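Local atomic coordinates of putative polyprenyl synthetase (Streptomyces coelicolor, PDB entry 3NF2), a protein that probably catalyses the magnesium-dependent condensation of isoprenyl diphosphates into longer prenyl diphosphate chains. Residues Leu8-Gly12 and Val63-Glu67; Leu15-Leu20 and Val77-Val81; Leu188-Ser193 and Leu209-Tyr214; Leu227-Gly231 and Ala292-Glu296. All coordinates share one frame; numbering follows the deposited sequence.

Contact 1. Residues Leu8-Gly12 and Val63-Glu67; sequences LLERG and VLSAE
Arg-11 NH2 donates to Glu-67 OE1 at 2.6 Å, the shortest polar bond between the helical segments 8-12 and 63-67. Arg-11 NH1 gives a second bond, to Glu-67 OE2 at 2.8 Å. The result is an end-on salt bridge, with one nitrogen for each carboxylate oxygen. Both oxygens lie near the guanidinium plane. The carboxylate is turned out of that plane by 59°, and each of its oxygens is met from above its own plane. Arg-11 CG is anti to the backbone N (chi1 -172°) and the chain then bends twice on its way to the carboxylate. Glu-67 comes from the opposite direction, extended beyond CG.

The fold is predominantly helical, as in other isoprenoid synthases, and here the N-terminal helix 5-25 meets helix 57-67 nearly at right angles (99°). The segment axes stay 11.5 Å apart, so side chains bridge the gap. Leu-64 CD1 lies 3.8 Å from Leu-8 CD2. It also sits at the edge of the guanidinium, 3.9 Å from Arg-11 NH1. Val-63 CG2 packs 4.1 Å from Arg-11 CD and touches the bare backbone of Gly-12. Arg-331 of helix 326-339 brings a like charge close to Arg-11. Glu-67 probably offsets this, since its OE1 also has a long, weak ion pair with Arg-331.

Contact 2. Residues Leu15-Leu20 and Val77-Val81; sequences LATPVL and VPGAV
Val-77 and Val-81 carry most of the packing of segment 77-81 against Leu-15, Ala-16, Val-19 and Leu-20. Their positions one turn apart place them along one flank of helix 77-98.

The methyl contacts come first. Val-77 CG2 rests on Leu-15 CB at 3.8 Å, while its other branch, CG1, meets Val-19 CG2 at 4.0 Å. Val-19 has a second neighbour: its CG1 lies 3.8 Å from Val-81 CG2. With Val-19 CG1 anti to the backbone N (chi1 177°), its two branches part, one to each valine. The side chains of Val-19 and Val-81 stand roughly at right angles. Val-81 CG1 packs near Leu-20 CB.

Small residues make the second group. Ala-16 CB faces Ala-80 CB at 4.1 Å, and these short side chains suit a helix pair whose segment axes come within 9.0 Å and cross at -69°.

Contact with backbone makes the third. Val-81 CG2 sits 3.8 Å from Ala-16 O, a carbonyl already bonded within its helix to Leu-20 N. Between Ala-16 and Val-19 the N-terminal helix is kinked at Pro-18, where two backbone nitrogens lack a bond to the preceding turn.

Leu-20 also reaches Phe-39 and Trp-41. No hydrogen bond or ion pair links the segments, so the fit rests on van der Waals contact and, away from the Val-19 and Leu-15 margin, on burial of aliphatic groups.

Contact 3. Residues Leu188-Ser193 and Leu209-Tyr214; sequences LACASS and LEKYGY
Ala-189 and Gly-213 bring their backbones together, with Ala-189 CA only 3.7 Å from Gly-213 CA. The segment axes approach to 6.8 Å and cross at 137°. Gly-213 has no side chain, and its CA lies directly against Ala-189.

Several of the closest approaches set carbon against carbonyl oxygen. Ala-189 CB lies 3.3 Å from Glu-210 O, and Ser-192 CB lies 3.4 Å from Leu-209 O. Leu-188 CB takes the same kind of place 3.5 Å from Gly-213 O. Aliphatic pairs add to this, with Ala-189 CB beside Tyr-214 CB and also beside Glu-210 CG.

No hydrogen bond crosses the contact. The serines instead turn their hydroxyls back on their own helix. Ser-192 OG, anti to the carbonyl carbon (chi1 -70°), donates to Leu-188 O at 3.0 Å. That oxygen also accepts Ser-192 N, the two donors arriving from opposite faces of its plane. Ser-193 OG donates likewise to Ala-189 O. Bonded in this way, Ser-192 OG can sit close to Gly-213 CA, and it meets the edge of the Tyr-212 ring at CE1.

The other polar ends find partners outside the two segments. Glu-210 forms a salt bridge with Arg-147, and Tyr-212 OH bonds to Phe-332 O. The contact joins consecutive helices 173-198 and 203-230 as a helical hairpin, with helix 57-67 against Leu-188 and Ser-192, and helix 300-319 against Tyr-212.

Contact 4. Residues Leu227-Gly231 and Ala292-Glu296; sequences LGIWG and AALIE
Ala-292 CB touches both Ile-229 and Trp-230 on the side where these two pack together. It lies 3.8 Å from Ile-229 CG2. Trp-230 NE1 lies 3.8 Å from the same Ala-292 CB. This is the tight part of the contact. The indole presents its edge to helix 285-297: Trp-230 CZ2 comes to 3.5 Å from Ala-292 O, close to the ring plane. That carbonyl is already bonded to Glu-296 N. Farther round the same edge, Trp-230 CH2 touches Ile-295 CG2 at 3.9 Å. One face of the indole is taken by Ile-229 CG2 of its own segment, which lies 3.7 Å above the plane and over the ring centre. With chi1 -67° and chi2 -81°, the ring lies across the preceding isoleucine. Ile-229 CD1 and Ile-295 CD1 make a wider buried contact at 4.3 Å.

Segment 227-231 ends helix 203-230. In related prenyl synthases this helix carries the second aspartate-rich motif (DDxxD); here the corresponding motif probably runs up to Gly-228, with glycine last. The contact thus packs the C-terminal end of helix 203-230 against a later helix. Ile-229 and Ile-295 both also touch Pro-252 and Leu-244, so the aliphatic side is buried among several short helices.

The solvent side is looser. Glu-296 is exposed, and its OE1 stays 4.1 Å from Trp-230 NE1, with no hydrogen bond between them. Glu-296 OE1 instead forms a salt bridge with Arg-301, which also makes a cation-pi contact with Trp-230. A bound sulfate, probably from the crystallisation liquor, lies about 4 Å from the tryptophan side chain.

Overall arrangement
From the N terminus, helix 5-25 supplies the first segment of contacts 1 and 2. Contact 1 closes a loop back from helix 57-67 and contact 2 one from helix 77-98. Their segments alternate, so the loops cross, and they meet where Val-63 packs on Leu-15 and Val-77. Contact 3 follows in series and closes the short connection between helices 173-198 and 203-230. It touches contact 1 through a probable hydrogen bond from Ser-65 OG to Ser-192 O. Contact 4 shares helix 203-230 with contact 3. It closes a loop of 60 residues that brings helix 285-297 back to the end of that helix. Its centre lies about 36 Å from that of contact 2, across the chain's centre.

Contact 1. Residues Leu8-Gly12 and Val63-Glu67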
# COMPACT_ATOMS: atom_id res chain seq x y z
N LEU A 8 22.53 -11.85 19.00
CA LEU A 8 21.42 -12.18 18.11
C LEU A 8 20.87 -10.96 17.37
O LEU A 8 20.52 -11.05 16.19
CB LEU A 8 20.29 -12.88 18.87
CG LEU A 8 20.53 -14.27 19.45
CD1 LEU A 8 19.29 -14.72 20.20
CD2 LEU A 8 20.89 -15.27 18.36
N LEU A 9 20.78 -9.83 18.08
CA LEU A 9 20.32 -8.57 17.50
C LEU A 9 21.29 -8.07 16.42
O LEU A 9 20.86 -7.56 15.39
CB LEU A 9 20.12 -7.49 18.58
CG LEU A 9 19.11 -7.72 19.70
CD1 LEU A 9 19.08 -6.51 20.63
CD2 LEU A 9 17.70 -8.01 19.18
N GLU A 10 22.59 -8.23 16.69
CA GLU A 10 23.65 -7.99 15.71
C GLU A 10 23.51 -8.93 14.51
O GLU A 10 23.56 -8.48 13.36
CB GLU A 10 25.02 -8.19 16.39
CG GLU A 10 26.21 -8.37 15.44
CD GLU A 10 26.87 -7.05 15.03
OE1 GLU A 10 26.15 -6.08 14.69
OE2 GLU A 10 28.12 -7.00 15.03
N ARG A 11 23.31 -10.22 14.79
CA ARG A 11 23.13 -11.25 13.77
C ARG A 11 22.00 -10.92 12.79
O ARG A 11 22.18 -11.08 11.58
CB ARG A 11 22.86 -12.60 14.45
CG ARG A 11 22.83 -13.80 13.54
CD ARG A 11 21.85 -14.81 14.10
NE ARG A 11 22.26 -16.18 13.82
CZ ARG A 11 21.55 -17.26 14.14
NH1 ARG A 11 20.37 -17.14 14.74
NH2 ARG A 11 22.02 -18.47 13.85
N GLY A 12 20.87 -10.45 13.31
CA GLY A 12 19.71 -10.09 12.48
C GLY A 12 19.91 -8.82 11.67
O GLY A 12 19.50 -8.76 10.51
N VAL A 63 15.27 -14.65 11.51
CA VAL A 63 16.37 -15.57 11.23
C VAL A 63 16.36 -16.73 12.23
O VAL A 63 16.60 -17.87 11.84
CB VAL A 63 17.78 -14.88 11.12
CG1 VAL A 63 17.81 -13.92 9.94
CG2 VAL A 63 18.20 -14.17 12.39
N LEU A 64 16.02 -16.43 13.49
CA LEU A 64 15.76 -17.45 14.51
C LEU A 64 14.64 -18.40 14.11
O LEU A 64 14.74 -19.61 14.32
CB LEU A 64 15.40 -16.80 15.84
CG LEU A 64 16.36 -16.89 17.02
CD1 LEU A 64 17.44 -15.83 16.94
CD2 LEU A 64 15.57 -16.72 18.30
N SER A 65 13.57 -17.85 13.54
CA SER A 65 12.40 -18.61 13.12
C SER A 65 12.74 -19.72 12.14
O SER A 65 12.16 -20.80 12.20
CB SER A 65 11.35 -17.68 12.51
OG SER A 65 10.12 -18.36 12.30
N ALA A 66 13.70 -19.45 11.25
CA ALA A 66 14.15 -20.42 10.26
C ALA A 66 14.86 -21.62 10.90
O ALA A 66 14.66 -22.76 10.47
CB ALA A 66 15.04 -19.74 9.22
N GLU A 67 15.63 -21.35 11.94
CA GLU A 67 16.37 -22.39 12.68
C GLU A 67 15.51 -23.44 13.38
O GLU A 67 16.00 -24.53 13.67
CB GLU A 67 17.30 -21.74 13.71
CG GLU A 67 18.39 -20.91 13.10
CD GLU A 67 19.20 -20.19 14.14
OE1 GLU A 67 20.41 -20.49 14.26
OE2 GLU A 67 18.64 -19.33 14.84

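Contact 2. Residues Leu15-Leu20 and Val77-Val81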
# COMPACT_ATOMS: atom_id res chain seq x y z
N LEU A 15 22.64 -9.39 8.81
CA LEU A 15 22.14 -10.23 7.73
C LEU A 15 21.11 -9.51 6.85
O LEU A 15 21.16 -9.62 5.62
CB LEU A 15 21.57 -11.54 8.26
CG LEU A 15 22.60 -12.59 8.72
CD1 LEU A 15 21.89 -13.86 9.16
CD2 LEU A 15 23.67 -12.90 7.65
N ALA A 16 20.20 -8.76 7.48
CA ALA A 16 19.06 -8.18 6.76
C ALA A 16 19.31 -6.80 6.15
O ALA A 16 18.88 -6.56 5.02
CB ALA A 16 17.81 -8.16 7.64
N THR A 17 19.99 -5.91 6.88
CA THR A 17 20.27 -4.54 6.39
C THR A 17 20.86 -4.41 4.96
O THR A 17 20.31 -3.65 4.15
CB THR A 17 21.07 -3.66 7.42
OG1 THR A 17 20.44 -3.73 8.71
CG2 THR A 17 21.14 -2.21 6.97
N PRO A 18 21.96 -5.14 4.63
CA PRO A 18 22.49 -5.01 3.26
C PRO A 18 21.56 -5.53 2.16
O PRO A 18 21.57 -4.99 1.05
CB PRO A 18 23.78 -5.86 3.29
CG PRO A 18 24.12 -6.00 4.73
CD PRO A 18 22.80 -6.04 5.44
N VAL A 19 20.76 -6.55 2.46
CA VAL A 19 19.79 -7.08 1.49
C VAL A 19 18.64 -6.07 1.27
O VAL A 19 18.22 -5.84 0.13
CB VAL A 19 19.26 -8.47 1.91
CG1 VAL A 19 18.19 -8.98 0.95
CG2 VAL A 19 20.40 -9.47 1.97
N LEU A 20 18.18 -5.46 2.35
CA LEU A 20 17.14 -4.43 2.28
C LEU A 20 17.64 -3.16 1.60
O LEU A 20 16.94 -2.61 0.73
CB LEU A 20 16.57 -4.13 3.67
CG LEU A 20 15.58 -2.96 3.83
CD1 LEU A 20 14.50 -3.32 4.79
CD2 LEU A 20 16.27 -1.70 4.34
N VAL A 77 16.09 -14.73 5.93
CA VAL A 77 16.45 -13.35 5.54
C VAL A 77 15.43 -12.66 4.61
O VAL A 77 15.11 -11.50 4.85
CB VAL A 77 17.94 -13.21 5.08
CG1 VAL A 77 18.18 -11.92 4.27
CG2 VAL A 77 18.85 -13.22 6.29
N PRO A 78 14.88 -13.37 3.59
CA PRO A 78 13.76 -12.79 2.85
C PRO A 78 12.60 -12.38 3.76
O PRO A 78 11.99 -11.32 3.56
CB PRO A 78 13.32 -13.93 1.93
CG PRO A 78 14.55 -14.70 1.69
CD PRO A 78 15.37 -14.60 2.94
N GLY A 79 12.33 -13.22 4.75
CA GLY A 79 11.28 -12.98 5.74
C GLY A 79 11.55 -11.76 6.59
O GLY A 79 10.64 -10.98 6.84
N ALA A 80 12.79 -11.58 7.02
CA ALA A 80 13.19 -10.42 7.82
C ALA A 80 13.15 -9.12 7.04
O ALA A 80 12.85 -8.07 7.60
CB ALA A 80 14.60 -10.62 8.38
N VAL A 81 13.48 -9.21 5.75
CA VAL A 81 13.52 -8.06 4.86
C VAL A 81 12.08 -7.60 4.58
O VAL A 81 11.76 -6.42 4.72
CB VAL A 81 14.34 -8.37 3.56
CG1 VAL A 81 14.12 -7.33 2.46
CG2 VAL A 81 15.83 -8.44 3.88

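Contact 3. Residues Leu188-Ser193 and Leu209-Tyr214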
# COMPACT_ATOMS: atom_id res chain seq x y z
N LEU A 188 5.11 -8.76 15.01
CA LEU A 188 6.05 -9.59 15.77
C LEU A 188 5.68 -11.06 15.66
O LEU A 188 6.54 -11.92 15.61
CB LEU A 188 6.17 -9.13 17.22
CG LEU A 188 7.12 -7.93 17.35
CD1 LEU A 188 6.86 -7.10 18.61
CD2 LEU A 188 8.56 -8.37 17.32
N ALA A 189 4.37 -11.32 15.57
CA ALA A 189 3.84 -12.66 15.34
C ALA A 189 4.33 -13.18 14.00
O ALA A 189 4.76 -14.33 13.88
CB ALA A 189 2.33 -12.63 15.36
N CYS A 190 4.26 -12.31 12.99
CA CYS A 190 4.73 -12.62 11.66
C CYS A 190 6.24 -12.83 11.63
O CYS A 190 6.71 -13.80 11.07
CB CYS A 190 4.33 -11.53 10.66
SG CYS A 190 4.85 -11.93 8.97
N ALA A 191 6.98 -11.93 12.26
CA ALA A 191 8.44 -12.07 12.33
C ALA A 191 8.86 -13.36 13.02
O ALA A 191 9.84 -13.99 12.62
CB ALA A 191 9.05 -10.88 13.04
N SER A 192 8.11 -13.76 14.05
CA SER A 192 8.39 -14.97 14.82
C SER A 192 8.12 -16.26 14.06
O SER A 192 8.69 -17.29 14.39
CB SER A 192 7.58 -14.98 16.13
OG SER A 192 8.07 -14.01 17.03
N SER A 193 7.24 -16.20 13.06
CA SER A 193 6.83 -17.42 12.35
C SER A 193 7.26 -17.50 10.88
O SER A 193 7.16 -18.57 10.27
CB SER A 193 5.32 -17.61 12.46
OG SER A 193 4.61 -16.64 11.72
N LEU A 209 4.01 -20.39 16.71
CA LEU A 209 5.09 -19.39 16.77
C LEU A 209 4.53 -17.98 16.63
O LEU A 209 5.08 -17.04 17.18
CB LEU A 209 6.12 -19.63 15.66
CG LEU A 209 7.02 -20.86 15.74
CD1 LEU A 209 7.41 -21.28 14.34
CD2 LEU A 209 8.26 -20.57 16.58
N GLU A 210 3.44 -17.87 15.89
CA GLU A 210 2.66 -16.66 15.76
C GLU A 210 2.08 -16.24 17.12
O GLU A 210 2.16 -15.07 17.51
CB GLU A 210 1.55 -16.91 14.74
CG GLU A 210 0.85 -15.71 14.18
CD GLU A 210 -0.01 -16.07 12.99
OE1 GLU A 210 -1.25 -16.20 13.16
OE2 GLU A 210 0.55 -16.24 11.88
N LYS A 211 1.53 -17.21 17.85
CA LYS A 211 1.00 -16.97 19.20
C LYS A 211 2.09 -16.49 20.17
O LYS A 211 1.86 -15.59 20.98
CB LYS A 211 0.27 -18.20 19.73
CG LYS A 211 -1.11 -18.39 19.10
CD LYS A 211 -1.64 -19.83 19.22
CE LYS A 211 -3.01 -19.96 18.55
NZ LYS A 211 -3.37 -21.37 18.20
N TYR A 212 3.28 -17.07 20.06
CA TYR A 212 4.43 -16.58 20.80
C TYR A 212 4.73 -15.12 20.46
O TYR A 212 4.94 -14.30 21.35
CB TYR A 212 5.65 -17.47 20.52
CG TYR A 212 6.97 -16.79 20.76
CD1 TYR A 212 7.67 -16.18 19.72
CD2 TYR A 212 7.52 -16.74 22.04
CE1 TYR A 212 8.87 -15.52 19.95
CE2 TYR A 212 8.74 -16.09 22.28
CZ TYR A 212 9.41 -15.49 21.22
OH TYR A 212 10.63 -14.85 21.45
N GLY A 213 4.74 -14.81 19.16
CA GLY A 213 5.20 -13.50 18.70
C GLY A 213 4.22 -12.40 19.03
O GLY A 213 4.62 -11.32 19.44
N TYR A 214 2.94 -12.70 18.82
CA TYR A 214 1.83 -11.82 19.17
C TYR A 214 1.85 -11.41 20.63
O TYR A 214 1.81 -10.22 20.95
CB TYR A 214 0.49 -12.48 18.83
CG TYR A 214 -0.69 -11.55 18.85
CD1 TYR A 214 -1.51 -11.45 19.98
CD2 TYR A 214 -1.01 -10.77 17.74
CE1 TYR A 214 -2.61 -10.60 20.00
CE2 TYR A 214 -2.10 -9.90 17.75
CZ TYR A 214 -2.90 -9.83 18.88
OH TYR A 214 -3.98 -8.98 18.90

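Contact 4. Residues Leu227-Gly231 and Ala292-Glu296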
# COMPACT_ATOMS: atom_id res chain seq x y z
N LEU A 227 7.62 2.94 29.42
CA LEU A 227 8.78 3.79 29.13
C LEU A 227 8.40 5.11 28.48
O LEU A 227 9.11 6.10 28.63
CB LEU A 227 9.80 3.06 28.24
CG LEU A 227 10.45 1.72 28.61
CD1 LEU A 227 11.54 1.36 27.58
CD2 LEU A 227 11.02 1.66 30.04
N GLY A 228 7.29 5.13 27.73
CA GLY A 228 6.81 6.38 27.13
C GLY A 228 6.42 7.43 28.16
O GLY A 228 6.56 8.63 27.93
N ILE A 229 5.93 6.99 29.31
CA ILE A 229 5.67 7.91 30.42
C ILE A 229 6.84 8.02 31.41
O ILE A 229 7.42 9.09 31.56
CB ILE A 229 4.36 7.59 31.16
CG1 ILE A 229 3.18 7.51 30.17
CG2 ILE A 229 4.10 8.64 32.26
CD1 ILE A 229 1.95 6.80 30.72
N TRP A 230 7.21 6.93 32.07
CA TRP A 230 8.19 7.02 33.17
C TRP A 230 9.66 6.84 32.82
O TRP A 230 10.50 6.77 33.71
CB TRP A 230 7.81 6.08 34.30
CG TRP A 230 6.56 6.51 34.96
CD1 TRP A 230 6.42 7.47 35.92
CD2 TRP A 230 5.24 5.99 34.71
NE1 TRP A 230 5.10 7.59 36.29
CE2 TRP A 230 4.36 6.69 35.57
CE3 TRP A 230 4.73 5.01 33.85
CZ2 TRP A 230 2.98 6.44 35.59
CZ3 TRP A 230 3.36 4.75 33.88
CH2 TRP A 230 2.50 5.47 34.73
N GLY A 231 9.97 6.78 31.52
CA GLY A 231 11.33 6.55 31.06
C GLY A 231 12.25 7.74 31.24
O GLY A 231 11.84 8.89 31.06
N ALA A 292 1.00 11.80 35.37
CA ALA A 292 1.68 10.52 35.57
C ALA A 292 1.42 10.01 36.99
O ALA A 292 0.97 8.87 37.19
CB ALA A 292 3.16 10.69 35.34
N ALA A 293 1.65 10.90 37.96
CA ALA A 293 1.36 10.63 39.37
C ALA A 293 -0.10 10.19 39.59
O ALA A 293 -0.35 9.26 40.37
CB ALA A 293 1.72 11.84 40.22
N LEU A 294 -1.04 10.81 38.88
CA LEU A 294 -2.45 10.40 38.96
C LEU A 294 -2.74 9.04 38.32
O LEU A 294 -3.55 8.29 38.84
CB LEU A 294 -3.38 11.45 38.34
CG LEU A 294 -3.81 12.69 39.15
CD1 LEU A 294 -4.29 13.75 38.19
CD2 LEU A 294 -4.89 12.39 40.21
N ILE A 295 -2.07 8.73 37.21
CA ILE A 295 -2.18 7.40 36.56
C ILE A 295 -1.65 6.32 37.51
O ILE A 295 -2.26 5.26 37.67
CB ILE A 295 -1.43 7.34 35.20
CG1 ILE A 295 -2.12 8.20 34.15
CG2 ILE A 295 -1.33 5.90 34.65
CD1 ILE A 295 -1.16 8.62 33.03
N GLU A 296 -0.51 6.59 38.13
CA GLU A 296 0.01 5.67 39.13
C GLU A 296 -0.95 5.46 40.32
O GLU A 296 -1.26 4.30 40.65
CB GLU A 296 1.42 6.08 39.60
CG GLU A 296 2.10 4.97 40.41
CD GLU A 296 3.61 5.09 40.50
OE1 GLU A 296 4.19 6.09 40.01
OE2 GLU A 296 4.23 4.16 41.07